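Local coordinates for protein L-aspartate semialdehyde sulfurtransferase (Methanocaldococcus jannaschii, PDB 3KPB) that probably makes homocysteine by condensing sulfide with aspartate semialdehyde, and binds S-adenosylmethionine and S-methyl-5'-thioadenosine through its C-terminal CBS domain pair, at residues Ile12-His15 and Ser16-Ile20. Numbering follows the deposited sequence.
Sequences ITAH and SNISI
The amide of N17 approaches H15 at the root of its imidazole, N17 ND2 lying 3.3 Å from H15 CB. The amide and imidazole planes lie within about 23° of each other but are displaced too far to stack, and ND2 meets the ring obliquely. N17 CG sits between its backbone N and carbonyl carbon (chi1 56°), folding the amide back over the preceding residues. The ring's ND1 donates a hydrogen bond to the backbone oxygen of V38, which limits its freedom to turn.

The backbone bend is a worked example of how a short outer strand of this chain's sheet passes on to a helix. S16 and N17 form the corners of a type I beta turn. The turn is open, H15 O and I18 N being 3.8 Å apart, beyond hydrogen bonding. The ethyl branch of I18 instead comes alongside this carbonyl, CG1 3.3 Å from H15 O, and its end reaches the A14 methyl, I18 CD1 3.9 Å from A14 CB. A chi1 of 66° aims that branch back toward the strand. A23 and I26 of helix 20-30 pack on I18, and I26 also on A14. Replacing I18 by an alanine would probably leave the A14 methyl without its neighbour across the turn and open a gap against helix 20-30.

Beyond the bend S19 is the N-cap of that helix, its OG bonded to E22 N, while A14 pairs with P36 and V38 in the first CBS motif. I12 belongs to an S-methyl-5'-thioadenosine site. Within the turn the side chains meet by van der Waals contact alone, while directional bonds, including one from the I18 backbone to I64, go to the surrounding fold, so the bend is probably held as much from outside as from within.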
loop_
_atom_site.group_PDB
_atom_site.type_symbol
_atom_site.label_atom_id
_atom_site.label_comp_id
_atom_site.label_asym_id
_atom_site.label_seq_id
_atom_site.Cartn_x
_atom_site.Cartn_y
_atom_site.Cartn_z
ATOM N N ILE A 12 0.385 14.211 -11.541
ATOM C CA ILE A 12 0.809 14.793 -10.271
ATOM C C ILE A 12 2.193 14.230 -9.984
ATOM O O ILE A 12 2.362 13.013 -9.845
ATOM C CB ILE A 12 -0.176 14.491 -9.114
ATOM C CG1 ILE A 12 -1.526 15.167 -9.384
ATOM C CG2 ILE A 12 0.410 14.965 -7.777
ATOM C CD1 ILE A 12 -2.659 14.679 -8.519
ATOM N N THR A 13 3.182 15.121 -9.914
ATOM C CA THR A 13 4.577 14.734 -9.708
ATOM C C THR A 13 5.182 15.561 -8.575
ATOM O O THR A 13 4.571 16.525 -8.103
ATOM C CB THR A 13 5.424 14.938 -10.988
ATOM O OG1 THR A 13 5.448 16.330 -11.330
ATOM C CG2 THR A 13 4.860 14.136 -12.161
ATOM N N ALA A 14 6.396 15.196 -8.166
ATOM C CA ALA A 14 7.137 15.932 -7.143
ATOM C C ALA A 14 8.618 15.917 -7.475
ATOM O O ALA A 14 9.082 15.066 -8.237
ATOM C CB ALA A 14 6.901 15.321 -5.772
ATOM N N HIS A 15 9.357 16.861 -6.902
ATOM C CA HIS A 15 10.810 16.870 -7.026
ATOM C C HIS A 15 11.465 15.987 -5.959
ATOM O O HIS A 15 10.842 15.673 -4.943
ATOM C CB HIS A 15 11.329 18.303 -6.974
ATOM C CG HIS A 15 10.903 19.133 -8.144
ATOM N ND1 HIS A 15 11.155 18.760 -9.447
ATOM C CD2 HIS A 15 10.254 20.320 -8.212
ATOM C CE1 HIS A 15 10.671 19.675 -10.267
ATOM N NE2 HIS A 15 10.121 20.633 -9.543
ATOM N N SER A 16 12.712 15.579 -6.194
ATOM C CA SER A 16 13.377 14.615 -5.314
ATOM C C SER A 16 13.953 15.218 -4.031
ATOM O O SER A 16 14.242 14.490 -3.079
ATOM C CB SER A 16 14.464 13.843 -6.073
ATOM O OG SER A 16 15.641 14.617 -6.239
ATOM N N ASN A 17 14.118 16.538 -4.015
ATOM C CA ASN A 17 14.730 17.231 -2.878
ATOM C C ASN A 17 13.806 17.399 -1.670
ATOM O O ASN A 17 14.244 17.862 -0.614
ATOM C CB ASN A 17 15.303 18.599 -3.304
ATOM C CG ASN A 17 14.263 19.498 -3.974
ATOM O OD1 ASN A 17 13.756 20.446 -3.370
ATOM N ND2 ASN A 17 13.941 19.198 -5.227
ATOM N N ILE A 18 12.541 17.017 -1.814
ATOM C CA ILE A 18 11.561 17.262 -0.752
ATOM C C ILE A 18 11.661 16.261 0.411
ATOM O O ILE A 18 12.170 15.150 0.251
ATOM C CB ILE A 18 10.104 17.355 -1.301
ATOM C CG1 ILE A 18 9.631 16.013 -1.872
ATOM C CG2 ILE A 18 9.982 18.484 -2.338
ATOM C CD1 ILE A 18 8.126 15.941 -2.100
ATOM N N SER A 19 11.176 16.670 1.577
ATOM C CA SER A 19 11.157 15.808 2.756
ATOM C C SER A 19 10.170 14.654 2.609
ATOM O O SER A 19 9.236 14.703 1.792
ATOM C CB SER A 19 10.756 16.615 3.990
ATOM O OG SER A 19 9.385 16.971 3.907
ATOM N N ILE A 20 10.368 13.628 3.436
ATOM C CA ILE A 20 9.435 12.495 3.488
ATOM C C ILE A 20 8.029 12.962 3.894
ATOM O O ILE A 20 7.033 12.551 3.291
ATOM C CB ILE A 20 9.924 11.341 4.409
ATOM C CG1 ILE A 20 11.422 11.047 4.207
ATOM C CG2 ILE A 20 9.083 10.078 4.189
ATOM C CD1 ILE A 20 11.842 10.712 2.772
#